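Local atomic coordinates of tyrosinase (Aspergillus oryzae, PDB entry 6JU8), a protein that probably oxidises L-tyrosine and L-dopa to L-dopaquinone with molecular oxygen at a dinuclear copper centre, a step of melanin biosynthesis. Residues T237-N245 against N337-S345; Q284-T292 against R449-G457. The protein carries 1 engineered substitution. All coordinates share one frame; numbering follows the deposited sequence. Where two conformers were deposited one is given.

Contact 1: T237-N245 against N337-S345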
loop_
_atom_site.group_PDB
_atom_site.type_symbol
_atom_site.label_atom_id
_atom_site.label_comp_id
_atom_site.label_asym_id
_atom_site.label_seq_id
_atom_site.Cartn_x
_atom_site.Cartn_y
_atom_site.Cartn_z
ATOM N N THR A 237 -9.111 7.201 -1.572
ATOM C CA THR A 237 -7.949 8.031 -1.880
ATOM C C THR A 237 -6.699 7.146 -1.999
ATOM O O THR A 237 -6.660 6.054 -1.414
ATOM C CB THR A 237 -7.739 9.104 -0.794
ATOM O OG1 THR A 237 -7.567 8.481 0.498
ATOM C CG2 THR A 237 -8.941 10.028 -0.694
ATOM N N THR A 238 -5.748 7.604 -2.789
ATOM C CA THR A 238 -4.507 6.885 -3.012
ATOM C C THR A 238 -3.328 7.842 -3.025
ATOM O O THR A 238 -3.473 9.008 -3.396
ATOM C CB THR A 238 -4.579 6.044 -4.291
ATOM O OG1 THR A 238 -3.365 5.288 -4.485
ATOM C CG2 THR A 238 -4.776 6.888 -5.548
ATOM N N LYS A 239 -2.170 7.341 -2.624
ATOM C CA LYS A 239 -0.871 8.000 -2.835
ATOM C C LYS A 239 -0.141 7.195 -3.898
ATOM O O LYS A 239 0.165 6.013 -3.607
ATOM C CB LYS A 239 -0.058 8.091 -1.536
ATOM C CG LYS A 239 -0.784 8.805 -0.386
ATOM C CD LYS A 239 -0.057 8.472 0.933
ATOM C CE LYS A 239 -0.666 9.205 2.128
ATOM N NZ LYS A 239 -2.109 8.884 2.274
ATOM N N TYR A 240 0.076 7.728 -5.084
ATOM C CA TYR A 240 0.815 7.141 -6.195
ATOM C C TYR A 240 0.119 5.978 -6.894
ATOM O O TYR A 240 0.695 5.440 -7.849
ATOM C CB TYR A 240 2.233 6.681 -5.774
ATOM C CG TYR A 240 3.186 7.830 -5.555
ATOM C CD1 TYR A 240 3.178 8.541 -4.355
ATOM C CD2 TYR A 240 4.116 8.213 -6.544
ATOM C CE1 TYR A 240 4.045 9.593 -4.114
ATOM C CE2 TYR A 240 4.967 9.281 -6.310
ATOM C CZ TYR A 240 4.932 9.965 -5.102
ATOM O OH TYR A 240 5.807 11.028 -4.939
ATOM N N GLY A 241 -1.076 5.549 -6.485
ATOM C CA GLY A 241 -1.624 4.321 -7.060
ATOM C C GLY A 241 -2.318 4.400 -8.400
ATOM O O GLY A 241 -2.723 3.328 -8.893
ATOM N N LEU A 242 -2.455 5.575 -9.000
ATOM C CA LEU A 242 -3.085 5.687 -10.319
ATOM C C LEU A 242 -2.040 5.824 -11.412
ATOM O O LEU A 242 -1.320 6.836 -11.445
ATOM C CB LEU A 242 -4.007 6.919 -10.402
ATOM C CG LEU A 242 -5.018 7.029 -9.252
ATOM C CD1 LEU A 242 -5.902 8.269 -9.454
ATOM C CD2 LEU A 242 -5.848 5.766 -9.099
ATOM N N LEU A 243 -1.962 4.822 -12.265
ATOM C CA LEU A 243 -0.989 4.771 -13.351
ATOM C C LEU A 243 -1.748 4.591 -14.670
ATOM O O LEU A 243 -2.697 3.794 -14.725
ATOM C CB LEU A 243 0.010 3.632 -13.161
ATOM C CG LEU A 243 1.144 3.794 -12.145
ATOM C CD1 LEU A 243 0.655 3.960 -10.722
ATOM C CD2 LEU A 243 2.090 2.585 -12.252
ATOM N N GLU A 244 -1.339 5.320 -15.701
ATOM C CA GLU A 244 -1.971 5.184 -17.004
ATOM C C GLU A 244 -1.860 3.750 -17.510
ATOM O O GLU A 244 -0.827 3.109 -17.296
ATOM C CB GLU A 244 -1.360 6.204 -17.975
ATOM C CG GLU A 244 -2.197 6.386 -19.229
ATOM C CD GLU A 244 -1.760 7.477 -20.176
ATOM O OE1 GLU A 244 -2.655 7.990 -20.890
ATOM O OE2 GLU A 244 -0.556 7.735 -20.290
ATOM N N ASN A 245 -2.908 3.242 -18.148
ATOM C CA ASN A 245 -2.917 1.935 -18.794
ATOM C C ASN A 245 -2.808 0.787 -17.790
ATOM O O ASN A 245 -2.283 -0.290 -18.082
ATOM C CB ASN A 245 -1.825 1.842 -19.864
ATOM C CG ASN A 245 -2.175 2.778 -21.019
ATOM O OD1 ASN A 245 -3.307 2.721 -21.507
ATOM N ND2 ASN A 245 -1.205 3.587 -21.435
ATOM N N ASN A 337 2.637 17.455 -4.306
ATOM C CA ASN A 337 2.994 16.551 -5.407
ATOM C C ASN A 337 3.725 15.322 -4.879
ATOM O O ASN A 337 3.475 14.190 -5.331
ATOM C CB ASN A 337 3.887 17.277 -6.412
ATOM C CG ASN A 337 3.108 18.274 -7.248
ATOM O OD1 ASN A 337 1.890 18.201 -7.350
ATOM N ND2 ASN A 337 3.865 19.187 -7.854
ATOM N N TRP A 338 4.667 15.549 -3.968
ATOM C CA TRP A 338 5.538 14.452 -3.515
ATOM C C TRP A 338 4.780 13.470 -2.642
ATOM O O TRP A 338 5.114 12.292 -2.626
ATOM C CB TRP A 338 6.773 15.010 -2.783
ATOM C CG TRP A 338 7.575 15.929 -3.658
ATOM C CD1 TRP A 338 7.590 15.986 -5.019
ATOM C CD2 TRP A 338 8.483 16.925 -3.175
ATOM N NE1 TRP A 338 8.457 16.983 -5.415
ATOM C CE2 TRP A 338 9.018 17.566 -4.314
ATOM C CE3 TRP A 338 8.908 17.358 -1.908
ATOM C CZ2 TRP A 338 9.947 18.610 -4.239
ATOM C CZ3 TRP A 338 9.820 18.383 -1.845
ATOM C CH2 TRP A 338 10.350 19.005 -2.993
ATOM N N VAL A 339 3.760 13.931 -1.912
ATOM C CA VAL A 339 2.951 13.015 -1.095
ATOM C C VAL A 339 1.989 12.233 -1.971
ATOM O O VAL A 339 1.815 11.027 -1.781
ATOM C CB VAL A 339 2.157 13.798 -0.036
ATOM C CG1 VAL A 339 1.152 12.911 0.689
ATOM C CG2 VAL A 339 3.113 14.421 0.982
ATOM N N GLY A 340 1.329 12.899 -2.914
ATOM C CA GLY A 340 0.226 12.307 -3.642
ATOM C C GLY A 340 0.659 11.463 -4.827
ATOM O O GLY A 340 -0.037 10.519 -5.197
ATOM N N GLY A 341 1.784 11.845 -5.438
ATOM C CA GLY A 341 2.193 11.266 -6.710
ATOM C C GLY A 341 1.707 12.175 -7.831
ATOM O O GLY A 341 0.510 12.490 -7.886
ATOM N N PHE A 342 2.647 12.585 -8.678
ATOM C CA PHE A 342 2.394 13.639 -9.648
ATOM C C PHE A 342 2.600 13.203 -11.090
ATOM O O PHE A 342 2.601 14.070 -11.976
ATOM C CB PHE A 342 3.263 14.889 -9.318
ATOM C CG PHE A 342 4.736 14.551 -9.269
ATOM C CD1 PHE A 342 5.551 14.749 -10.374
ATOM C CD2 PHE A 342 5.318 14.015 -8.132
ATOM C CE1 PHE A 342 6.885 14.388 -10.347
ATOM C CE2 PHE A 342 6.653 13.640 -8.092
ATOM C CZ PHE A 342 7.447 13.857 -9.200
ATOM N N MET A 343 2.795 11.903 -11.326
ATOM C CA MET A 343 3.017 11.398 -12.670
ATOM C C MET A 343 2.065 10.239 -12.969
ATOM O O MET A 343 2.301 9.119 -12.542
ATOM C CB MET A 343 4.445 10.907 -12.871
ATOM C CG MET A 343 5.448 12.031 -12.963
ATOM S SD MET A 343 7.127 11.486 -13.324
ATOM C CE MET A 343 7.620 10.728 -11.799
ATOM N N PHE A 344 0.965 10.520 -13.647
ATOM C CA PHE A 344 0.019 9.475 -14.052
ATOM C C PHE A 344 0.547 8.767 -15.301
ATOM O O PHE A 344 0.530 7.540 -15.324
ATOM C CB PHE A 344 -1.343 10.114 -14.310
ATOM C CG PHE A 344 -2.409 9.233 -14.896
ATOM C CD1 PHE A 344 -2.917 8.172 -14.144
ATOM C CD2 PHE A 344 -2.940 9.443 -16.158
ATOM C CE1 PHE A 344 -3.930 7.357 -14.630
ATOM C CE2 PHE A 344 -3.947 8.646 -16.664
ATOM C CZ PHE A 344 -4.450 7.606 -15.888
ATOM N N SER A 345 0.992 9.544 -16.275
ATOM C CA SER A 345 1.546 8.954 -17.489
ATOM C C SER A 345 2.952 8.433 -17.201
ATOM O O SER A 345 3.676 8.948 -16.346
ATOM C CB SER A 345 1.558 9.967 -18.625
ATOM O OG SER A 345 2.482 11.026 -18.400
#

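Contact 2: Q284-T292 against R449-G457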
loop_
_atom_site.group_PDB
_atom_site.type_symbol
_atom_site.label_atom_id
_atom_site.label_comp_id
_atom_site.label_asym_id
_atom_site.label_seq_id
_atom_site.Cartn_x
_atom_site.Cartn_y
_atom_site.Cartn_z
ATOM N N GLN A 284 14.286 20.204 3.640
ATOM C CA GLN A 284 14.561 20.851 4.930
ATOM C C GLN A 284 15.253 22.195 4.724
ATOM O O GLN A 284 14.935 23.197 5.394
ATOM C CB GLN A 284 15.415 19.944 5.811
ATOM C CG GLN A 284 15.731 20.558 7.172
ATOM C CD GLN A 284 16.467 19.567 8.056
ATOM O OE1 GLN A 284 17.683 19.618 8.111
ATOM N NE2 GLN A 284 15.745 18.662 8.706
ATOM N N ASP A 285 16.251 22.215 3.835
ATOM C CA ASP A 285 16.954 23.493 3.644
ATOM C C ASP A 285 16.056 24.550 3.030
ATOM O O ASP A 285 16.150 25.741 3.361
ATOM C CB ASP A 285 18.215 23.270 2.801
ATOM C CG ASP A 285 19.033 24.560 2.767
ATOM O OD1 ASP A 285 19.307 25.141 3.832
ATOM O OD2 ASP A 285 19.415 24.963 1.668
ATOM N N MET A 286 15.198 24.131 2.090
ATOM C CA MET A 286 14.293 25.132 1.487
ATOM C C MET A 286 13.401 25.743 2.548
ATOM O O MET A 286 13.105 26.951 2.543
ATOM C CB MET A 286 13.450 24.487 0.376
ATOM C CG MET A 286 12.803 25.513 -0.525
ATOM S SD MET A 286 13.973 26.308 -1.635
ATOM C CE MET A 286 13.970 25.096 -2.974
ATOM N N THR A 287 12.949 24.923 3.490
ATOM C CA THR A 287 12.098 25.380 4.593
ATOM C C THR A 287 12.881 26.293 5.511
ATOM O O THR A 287 12.410 27.365 5.965
ATOM C CB THR A 287 11.530 24.149 5.335
ATOM O OG1 THR A 287 10.742 23.389 4.409
ATOM C CG2 THR A 287 10.600 24.597 6.452
ATOM N N PHE A 288 14.119 25.933 5.841
ATOM C CA PHE A 288 15.011 26.811 6.600
ATOM C C PHE A 288 15.168 28.167 5.941
ATOM O O PHE A 288 15.063 29.205 6.603
ATOM C CB PHE A 288 16.371 26.130 6.755
ATOM C CG PHE A 288 17.359 26.941 7.570
ATOM C CD1 PHE A 288 17.251 27.074 8.939
ATOM C CD2 PHE A 288 18.385 27.598 6.920
ATOM C CE1 PHE A 288 18.156 27.841 9.670
ATOM C CE2 PHE A 288 19.306 28.322 7.643
ATOM C CZ PHE A 288 19.219 28.457 9.026
ATOM N N ARG A 289 15.406 28.178 4.629
ATOM C CA ARG A 289 15.565 29.450 3.920
ATOM C C ARG A 289 14.277 30.272 3.998
ATOM O O ARG A 289 14.318 31.494 4.125
ATOM C CB ARG A 289 15.914 29.133 2.459
ATOM C CG ARG A 289 17.335 28.591 2.295
ATOM C CD ARG A 289 17.597 28.245 0.830
ATOM N NE ARG A 289 18.908 27.617 0.687
ATOM C CZ ARG A 289 19.718 27.745 -0.342
ATOM N NH1 ARG A 289 19.380 28.476 -1.395
ATOM N NH2 ARG A 289 20.884 27.119 -0.332
ATOM N N LEU A 290 13.115 29.624 3.918
ATOM C CA LEU A 290 11.837 30.333 3.997
ATOM C C LEU A 290 11.722 31.092 5.300
ATOM O O LEU A 290 11.231 32.224 5.346
ATOM C CB LEU A 290 10.667 29.350 3.895
ATOM C CG LEU A 290 9.279 30.012 4.011
ATOM C CD1 LEU A 290 8.973 30.886 2.812
ATOM C CD2 LEU A 290 8.208 28.942 4.202
ATOM N N LEU A 291 12.147 30.446 6.386
ATOM C CA LEU A 291 11.958 30.998 7.719
ATOM C C LEU A 291 13.043 31.979 8.122
ATOM O O LEU A 291 12.839 32.714 9.110
ATOM C CB LEU A 291 11.901 29.843 8.743
ATOM C CG LEU A 291 10.769 28.839 8.536
ATOM C CD1 LEU A 291 10.861 27.722 9.548
ATOM C CD2 LEU A 291 9.387 29.518 8.590
ATOM N N THR A 292 14.177 32.007 7.412
ATOM C CA THR A 292 15.306 32.804 7.880
ATOM C C THR A 292 15.772 33.846 6.873
ATOM O O THR A 292 16.625 34.665 7.240
ATOM C CB THR A 292 16.510 31.906 8.227
ATOM O OG1 THR A 292 16.913 31.164 7.070
ATOM C CG2 THR A 292 16.152 30.936 9.342
ATOM N N ARG A 449 14.428 31.623 17.044
ATOM C CA ARG A 449 15.447 31.575 15.985
ATOM C C ARG A 449 16.381 30.402 16.199
ATOM O O ARG A 449 16.819 29.705 15.285
ATOM C CB ARG A 449 16.158 32.925 15.893
ATOM C CG ARG A 449 15.208 34.032 15.433
ATOM C CD ARG A 449 16.018 35.213 14.899
ATOM N NE ARG A 449 15.240 35.979 13.938
ATOM C CZ ARG A 449 15.392 35.926 12.618
ATOM N NH1 ARG A 449 16.304 35.134 12.067
ATOM N NH2 ARG A 449 14.621 36.672 11.846
ATOM N N LYS A 450 16.700 30.119 17.465
ATOM C CA LYS A 450 17.495 28.952 17.821
ATOM C C LYS A 450 16.774 27.655 17.461
ATOM O O LYS A 450 17.369 26.725 16.903
ATOM C CB LYS A 450 17.824 28.964 19.313
ATOM N N GLU A 451 15.477 27.566 17.783
ATOM C CA GLU A 451 14.722 26.357 17.473
ATOM C C GLU A 451 14.649 26.130 15.970
ATOM O O GLU A 451 14.765 24.999 15.510
ATOM C CB GLU A 451 13.333 26.440 18.105
ATOM C CG GLU A 451 12.558 25.145 17.959
ATOM C CD GLU A 451 11.323 25.011 18.835
ATOM O OE1 GLU A 451 11.159 25.793 19.809
ATOM O OE2 GLU A 451 10.541 24.065 18.565
ATOM N N ILE A 452 14.465 27.185 15.175
ATOM C CA ILE A 452 14.461 27.002 13.707
ATOM C C ILE A 452 15.769 26.394 13.242
ATOM O O ILE A 452 15.802 25.488 12.371
ATOM C CB ILE A 452 14.245 28.361 13.007
ATOM C CG1 ILE A 452 12.846 28.925 13.268
ATOM C CG2 ILE A 452 14.570 28.296 11.523
ATOM C CD1 ILE A 452 12.677 30.387 12.936
ATOM N N SER A 453 16.885 26.902 13.780
ATOM C CA SER A 453 18.202 26.361 13.439
ATOM C C SER A 453 18.367 24.930 13.913
ATOM O O SER A 453 18.862 24.062 13.185
ATOM C CB SER A 453 19.276 27.279 14.038
ATOM O OG SER A 453 20.596 26.823 13.792
ATOM N N ASP A 454 17.919 24.640 15.129
ATOM C CA ASP A 454 18.021 23.276 15.626
ATOM C C ASP A 454 17.270 22.272 14.751
ATOM O O ASP A 454 17.730 21.165 14.489
ATOM C CB ASP A 454 17.473 23.200 17.051
ATOM C CG ASP A 454 18.389 23.797 18.094
ATOM O OD1 ASP A 454 19.536 24.148 17.756
ATOM O OD2 ASP A 454 17.932 23.902 19.254
ATOM N N LEU A 455 16.061 22.629 14.345
ATOM C CA LEU A 455 15.222 21.719 13.571
ATOM C C LEU A 455 15.595 21.661 12.103
ATOM O O LEU A 455 15.554 20.573 11.504
ATOM C CB LEU A 455 13.746 22.141 13.698
ATOM C CG LEU A 455 13.085 21.967 15.068
ATOM C CD1 LEU A 455 11.726 22.647 15.111
ATOM C CD2 LEU A 455 12.900 20.476 15.374
ATOM N N TYR A 456 15.909 22.796 11.487
ATOM C CA TYR A 456 15.964 22.834 10.014
ATOM C C TYR A 456 17.301 23.332 9.503
ATOM O O TYR A 456 17.488 23.423 8.283
ATOM C CB TYR A 456 14.845 23.724 9.428
ATOM C CG TYR A 456 13.505 23.426 10.064
ATOM C CD1 TYR A 456 12.937 22.159 9.963
ATOM C CD2 TYR A 456 12.811 24.385 10.787
ATOM C CE1 TYR A 456 11.714 21.866 10.536
ATOM C CE2 TYR A 456 11.596 24.104 11.380
ATOM C CZ TYR A 456 11.051 22.850 11.262
ATOM O OH TYR A 456 9.847 22.602 11.882
ATOM N N GLY A 457 18.255 23.677 10.364
ATOM C CA GLY A 457 19.505 24.255 9.878
ATOM C C GLY A 457 20.577 23.196 9.700
ATOM O O GLY A 457 20.440 22.063 10.165
HETATM O O HOH W 1 19.367 23.694 6.318
HETATM O O HOH W 2 16.614 36.593 9.168
#

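Contact 1: T237-N245 against N337-S345
Tyr240 meets the C-terminal end of helix 328-340 at two carbonyl groups. Its hydroxyl donates to Trp338 O, with 2.7 Å between Tyr240 OH and that oxygen, which lies at the ring edge, while its backbone N gives a bond of 2.8 Å to Gly340 O. The N-H...O angle is 147°, and the donor stands above the plane of the Gly340 carbonyl. With CG beside the backbone N (chi1 -73°), the ring lies flat against the turn that ends the helix, and Gly341 CA stands 3.3 Å from the Tyr240 ring centroid, almost on its normal, in a CH-pi contact. Gly341, at positive phi, has no side chain to hold the ring off. Between the two bonded carbonyls, Val339 O is buried without a polar partner; Lys239 CB comes within 3.5 Å of Val339 O. The Lys239 ammonium is satisfied elsewhere, by a salt bridge to Asp369 and a bond to Gln256.

Farther along, Glu244 N donates to Phe344 O at 2.9 Å, nearly straight, and Trp355 NE1 also gives a hydrogen bond to that oxygen. The same amide nitrogen lies over the rim of one Phe344 ring face, which Glu244 CB also covers, 4.0 Å from the ring centroid. Leu242 O sits at the ring edge; Gly241 and Leu242 both face Ala357, a classic beta bulge. Ser345 OG is taken by Glu222 and His223. The loop 237-245 thus satisfies Trp338 O and Gly340 O, late carbonyls of the helix that carries the copper ligands His332 and His336, but not Val339 O between them.

Contact 2: Q284-T292 against R449-G457
Phe288 and Tyr456 meet where two helices pack antiparallel, 284-292 against 449-456, with axes 9.9 Å apart and directions at 167°. The second is the C-terminal helix of the modelled chain, which packs on helix 284-292 and on helix 371-389, through Ile385 and Arg381. CB of Phe288 lies 3.9 Å from Tyr456 CB, and with CG anti to the backbone N (chi1 -178°) the Phe288 ring lies back along the last turn of the partner helix, beside Ile452 and Ser453. Gly457 CA rests over one face, offset toward the rim and 4.0 Å from the Phe288 ring centroid; Thr292 OG1 lies over the opposite face while donating to Phe288 O.

Ile452 points toward helix 284-292 and presents CG2 to three side chains: Phe288 at CD1, Leu291 at CB and Thr292 at CG2, the last 3.8 Å from Ile452 CG2. The Thr292 and Ile452 side chains pass alongside one another, pointing opposite ways, whereas Leu291 slants across Tyr456, its CD1 4.1 Å from Tyr456 CD2. Gln284 extends along the end of helix 449-456 and sets CG near the plane of the Tyr456 ring, at its edge; its amide NE2 is bound by Ala153 O. The Tyr456 hydroxyl is hydrogen-bonded to Asp151 and Arg381. No direct hydrogen bond joins the segments, but water does: one molecule donates both to Asp285 OD1 and, at 2.7 Å, to Tyr456 O.

How the contacts relate
The segments alternate along the chain: 237-245, 284-292, 337-345, then 449-457, so the two contacts interlock in sequence. Their centres lie 30 Å apart and their nearest atoms about 7 Å, without touching. Contact 1 is buried and joins a loop to the end of helix 328-340 and its following strand, whereas contact 2 is partly buried and joins two helices. Helix 328-340 relates them: contact 1 includes the C-terminal end of this helix, which bears His332 and His336 of one copper site, and contact 2 packs on its earlier part, where Met286 and Leu290 meet Ile331 and Leu328. Contact 1 also touches the second subunit.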